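Long-range contacts in lipoprotein, putative (Bacillus anthracis, PDB 4O4A), which is of unknown function but is probably an exported lipoprotein anchored to the membrane by a lipid: residues 31-36 against 86-91; 37-42 against 126-131. All blocks are in the same frame, centred on the assembly; numbering follows the deposited sequence.

Interaction 1: residues 31-36 against 86-91; sequences IYLIPE and LYYTVN
Two neighbouring parallel strands of a mixed five-stranded sheet meet here, with I31 beside L86, Y32 beside Y87, L33 beside Y88 and I34 beside T89. The backbone of 31-36 faces 86-91 through the amides and carbonyls of its even-numbered residues. Y32 N donates to L86 O at 2.9 Å, and Y32 O receives Y88 N. I34 repeats the pattern one step on: I34 N reaches Y88 O at 2.8 Å in a nearly straight bond of 173°. The bond from V90 N to I34 O is more bent, at 138°. The ladder runs one step past the strand end, where E36 N approaches V90 O from above the carbonyl plane, at 3.1 Å.

Y32 and Y87 share one face of the sheet with I34 and T89. Their side chains lie side by side and point the same way, CG of each anti to its carbonyl carbon. The rings are near parallel, with planes at 12°, but slid so far apart that they barely overlap. The nearest atoms of the two rings are Y32 CD2 and Y87 CE1. Strand 31-35 is interior to the sheet: its other side bonds to strand 60-64, while strand 96-98 flanks 86-90.

On the opposite face, I31 CG2 lies 3.9 Å from Y88 CD1, and L33 CD2 packs on both CB and CD1 of Y88. L33 CB also meets V90 CG2 at 3.9 Å. Beyond the strands, the E36 carboxylate lies against N91 CB, and N91 OD1 is held by Q95 N.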
# COMPACT_ATOMS: atom_id res chain seq x y z
N ILE B 31 32.38 -12.00 15.46
CA ILE B 31 32.08 -10.63 15.80
C ILE B 31 31.42 -10.01 14.59
O ILE B 31 31.95 -10.10 13.49
CB ILE B 31 33.37 -9.84 16.09
CG1 ILE B 31 33.95 -10.26 17.43
CG2 ILE B 31 33.08 -8.35 16.13
CD1 ILE B 31 35.27 -9.61 17.76
N TYR B 32 30.26 -9.41 14.79
CA TYR B 32 29.54 -8.77 13.70
C TYR B 32 29.60 -7.27 13.88
O TYR B 32 29.23 -6.76 14.92
CB TYR B 32 28.08 -9.23 13.68
CG TYR B 32 27.91 -10.69 13.41
CD1 TYR B 32 27.79 -11.17 12.11
CD2 TYR B 32 27.88 -11.62 14.45
CE1 TYR B 32 27.63 -12.53 11.86
CE2 TYR B 32 27.74 -12.98 14.21
CZ TYR B 32 27.61 -13.43 12.92
OH TYR B 32 27.45 -14.76 12.68
N LEU B 33 30.08 -6.57 12.86
CA LEU B 33 30.16 -5.12 12.89
C LEU B 33 29.11 -4.56 11.95
O LEU B 33 29.17 -4.77 10.74
CB LEU B 33 31.54 -4.67 12.45
CG LEU B 33 32.68 -5.29 13.24
CD1 LEU B 33 34.01 -4.78 12.73
CD2 LEU B 33 32.54 -5.00 14.73
N ILE B 34 28.14 -3.86 12.52
CA ILE B 34 27.06 -3.27 11.76
C ILE B 34 27.21 -1.74 11.70
O ILE B 34 27.49 -1.10 12.71
CB ILE B 34 25.68 -3.55 12.42
CG1 ILE B 34 25.33 -5.03 12.45
CG2 ILE B 34 24.58 -2.84 11.65
CD1 ILE B 34 26.00 -5.81 13.55
N PRO B 35 27.02 -1.15 10.52
CA PRO B 35 27.05 0.31 10.49
C PRO B 35 25.97 0.86 11.42
O PRO B 35 24.83 0.42 11.36
CB PRO B 35 26.74 0.63 9.03
CG PRO B 35 27.31 -0.53 8.29
CD PRO B 35 27.04 -1.73 9.17
N GLU B 36 26.33 1.80 12.28
CA GLU B 36 25.40 2.34 13.28
C GLU B 36 24.06 2.84 12.76
O GLU B 36 23.05 2.74 13.45
CB GLU B 36 26.06 3.47 14.07
CG GLU B 36 26.37 4.70 13.25
CD GLU B 36 27.05 5.77 14.06
OE1 GLU B 36 27.31 5.53 15.26
OE2 GLU B 36 27.34 6.85 13.49
N LEU B 86 29.55 -11.77 19.34
CA LEU B 86 29.45 -10.40 19.84
C LEU B 86 28.99 -9.50 18.70
O LEU B 86 29.33 -9.73 17.53
CB LEU B 86 30.79 -9.92 20.36
CG LEU B 86 31.33 -10.72 21.55
CD1 LEU B 86 32.74 -10.27 21.90
CD2 LEU B 86 30.41 -10.57 22.76
N TYR B 87 28.19 -8.50 19.02
CA TYR B 87 27.64 -7.60 18.01
C TYR B 87 27.97 -6.16 18.36
O TYR B 87 27.93 -5.76 19.53
CB TYR B 87 26.13 -7.81 17.90
CG TYR B 87 25.71 -9.26 17.74
CD1 TYR B 87 25.56 -9.83 16.49
CD2 TYR B 87 25.45 -10.04 18.85
CE1 TYR B 87 25.17 -11.16 16.33
CE2 TYR B 87 25.05 -11.37 18.71
CZ TYR B 87 24.92 -11.92 17.44
OH TYR B 87 24.55 -13.25 17.29
N TYR B 88 28.33 -5.38 17.36
CA TYR B 88 28.64 -3.99 17.57
C TYR B 88 28.16 -3.16 16.42
O TYR B 88 28.01 -3.67 15.31
CB TYR B 88 30.14 -3.78 17.63
CG TYR B 88 30.89 -4.54 18.68
CD1 TYR B 88 31.35 -5.80 18.44
CD2 TYR B 88 31.21 -3.95 19.89
CE1 TYR B 88 32.09 -6.47 19.39
CE2 TYR B 88 31.95 -4.62 20.84
CZ TYR B 88 32.38 -5.87 20.58
OH TYR B 88 33.10 -6.54 21.54
N THR B 89 27.91 -1.89 16.69
CA THR B 89 27.63 -0.94 15.63
C THR B 89 28.93 -0.14 15.48
O THR B 89 29.70 -0.04 16.44
CB THR B 89 26.51 0.05 15.96
OG1 THR B 89 26.78 0.65 17.23
CG2 THR B 89 25.19 -0.63 15.99
N VAL B 90 29.17 0.42 14.31
CA VAL B 90 30.39 1.19 14.11
C VAL B 90 30.13 2.51 13.40
O VAL B 90 29.38 2.56 12.43
CB VAL B 90 31.43 0.42 13.29
CG1 VAL B 90 32.74 1.19 13.26
CG2 VAL B 90 31.67 -0.98 13.83
N ASN B 91 30.78 3.57 13.87
CA ASN B 91 30.65 4.88 13.25
C ASN B 91 31.60 4.96 12.05
O ASN B 91 32.31 4.00 11.76
CB ASN B 91 30.91 6.01 14.26
CG ASN B 91 32.30 5.97 14.86
OD1 ASN B 91 33.15 5.18 14.43
ND2 ASN B 91 32.53 6.81 15.86

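Interaction 2: residues 37-42 against 126-131; sequences EYEGDL and VTRTAC
An antiparallel strand pairing that runs out into a turn joins G40 to V126 and E39 to residues 127-129. G40 and V126 form a hydrogen-bonded pair. G40 N donates to V126 O at 3.0 Å, and V126 N returns to G40 O at 2.9 Å. The backbone angles of G40 would press a side chain against the carbonyl of E39, which accounts for glycine here.

V126 puts CG1 between its backbone N and carbonyl carbon (chi1 62°). V126 CG1 lies 3.9 Å from Y38 CD2, at the edge of the Y38 ring. L42 CD1 meets V126 CG1 at 4.0 Å, the two side chains crossing at a slant.

The pairing belongs to a mixed four-stranded sheet, in which 40-45 lies between 70-72 and 117-126. Past V126 the chain leaves the strand, and E39 takes over. Its side chain runs out extended, CG anti to the backbone N, and sets OE2 among several donors. T129 OG1 gives the firm bond, 2.9 Å to E39 OE2, on the syn lone pair. The amides of R128 and T129 also point at E39 OE2, each weakly at 3.4 Å, and T127 OG1 adds another weak bond. T127 OG1 in turn accepts from A130 N, an ST motif that shapes this turn. So many donors would probably stabilise a charged carboxylate.

The R128 guanidinium lies with one face over E37 CA. Outside the two segments, R128 NH2 makes a salt bridge to a bound sulfate, probably from the crystallisation liquor. C131 ends the segment in a disulfide with C103. T129, A130 and C131 also touch a second subunit, where A130 packs on its counterpart A130.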
# COMPACT_ATOMS: atom_id res chain seq x y z
N GLU B 37 24.06 3.39 11.56
CA GLU B 37 22.83 3.93 10.99
C GLU B 37 21.93 2.87 10.36
O GLU B 37 20.76 3.15 10.08
CB GLU B 37 23.14 5.08 10.00
CG GLU B 37 24.12 4.76 8.85
CD GLU B 37 25.60 4.79 9.26
OE1 GLU B 37 26.33 3.82 8.95
OE2 GLU B 37 26.04 5.78 9.89
N TYR B 38 22.45 1.66 10.17
CA TYR B 38 21.66 0.61 9.52
C TYR B 38 20.65 -0.07 10.42
O TYR B 38 20.87 -0.28 11.62
CB TYR B 38 22.55 -0.47 8.93
CG TYR B 38 21.78 -1.46 8.09
CD1 TYR B 38 21.46 -1.17 6.76
CD2 TYR B 38 21.37 -2.68 8.61
CE1 TYR B 38 20.76 -2.07 5.98
CE2 TYR B 38 20.67 -3.58 7.84
CZ TYR B 38 20.37 -3.26 6.52
OH TYR B 38 19.68 -4.14 5.75
N GLU B 39 19.52 -0.42 9.82
CA GLU B 39 18.46 -1.11 10.51
C GLU B 39 17.84 -2.04 9.51
O GLU B 39 17.61 -1.66 8.37
CB GLU B 39 17.43 -0.13 11.07
CG GLU B 39 16.43 -0.74 12.04
CD GLU B 39 15.61 0.30 12.81
OE1 GLU B 39 15.54 1.47 12.35
OE2 GLU B 39 15.05 -0.04 13.88
N GLY B 40 17.59 -3.28 9.91
CA GLY B 40 16.94 -4.21 9.03
C GLY B 40 17.63 -5.53 8.84
O GLY B 40 18.36 -5.99 9.70
N ASP B 41 17.38 -6.12 7.69
CA ASP B 41 17.89 -7.43 7.34
C ASP B 41 19.37 -7.42 7.07
O ASP B 41 19.88 -6.47 6.51
CB ASP B 41 17.17 -7.92 6.11
CG ASP B 41 15.68 -8.02 6.32
OD1 ASP B 41 15.26 -8.67 7.29
OD2 ASP B 41 14.93 -7.43 5.51
N LEU B 42 20.05 -8.49 7.49
CA LEU B 42 21.48 -8.65 7.30
C LEU B 42 21.75 -9.99 6.63
O LEU B 42 21.12 -11.01 6.96
CB LEU B 42 22.21 -8.60 8.63
CG LEU B 42 22.14 -7.29 9.39
CD1 LEU B 42 22.70 -7.47 10.79
CD2 LEU B 42 22.89 -6.21 8.65
N VAL B 126 18.73 -6.78 12.43
CA VAL B 126 19.11 -5.91 13.53
C VAL B 126 18.09 -4.81 13.68
O VAL B 126 17.42 -4.43 12.70
CB VAL B 126 20.49 -5.28 13.28
CG1 VAL B 126 20.49 -4.41 12.02
CG2 VAL B 126 20.95 -4.47 14.47
N THR B 127 17.99 -4.30 14.90
CA THR B 127 17.12 -3.17 15.20
C THR B 127 17.82 -2.23 16.17
O THR B 127 18.74 -2.63 16.91
CB THR B 127 15.79 -3.62 15.84
OG1 THR B 127 14.94 -2.50 16.06
CG2 THR B 127 16.03 -4.31 17.17
N ARG B 128 17.41 -0.96 16.12
CA ARG B 128 17.89 0.06 17.05
C ARG B 128 16.68 0.51 17.85
O ARG B 128 16.76 0.79 19.05
CB ARG B 128 18.43 1.24 16.27
CG ARG B 128 19.47 0.84 15.24
CD ARG B 128 19.61 1.89 14.13
NE ARG B 128 19.59 3.27 14.60
CZ ARG B 128 19.30 4.29 13.80
NH1 ARG B 128 18.96 4.07 12.54
NH2 ARG B 128 19.30 5.53 14.27
N THR B 129 15.55 0.54 17.16
CA THR B 129 14.25 0.91 17.65
C THR B 129 13.61 0.02 18.68
O THR B 129 13.09 0.50 19.68
CB THR B 129 13.29 0.88 16.43
OG1 THR B 129 13.63 1.93 15.52
CG2 THR B 129 11.81 1.00 16.84
N ALA B 130 13.66 -1.29 18.45
CA ALA B 130 12.89 -2.24 19.25
C ALA B 130 13.61 -3.43 19.89
O ALA B 130 13.05 -4.52 19.92
CB ALA B 130 11.78 -2.78 18.37
N CYS B 131 14.80 -3.24 20.44
CA CYS B 131 15.48 -4.38 21.08
C CYS B 131 14.53 -4.99 22.11
O CYS B 131 13.92 -4.27 22.89
CB CYS B 131 16.78 -3.94 21.74
SG CYS B 131 17.88 -3.08 20.57

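Overall arrangement
From the N terminus, the chain enters strand 30-35 and turns directly into strand 40-45, so the first segments of both interactions are neighbours. Interaction 1 closes the earlier loop when strand 86-90 returns beside 30-35 across 49 intervening residues. Interaction 2 closes later, at the end of strand 117-126, across 83. The segments alternate along the chain, so the two loops cross. Interaction 1 lies in the five-stranded sheet and interaction 2 at the end of the four-stranded one. Their centres are about 11 Å apart. They touch where I34 packs on L42 and E36 on R128, bringing the two sheets together near the 36-39 connection.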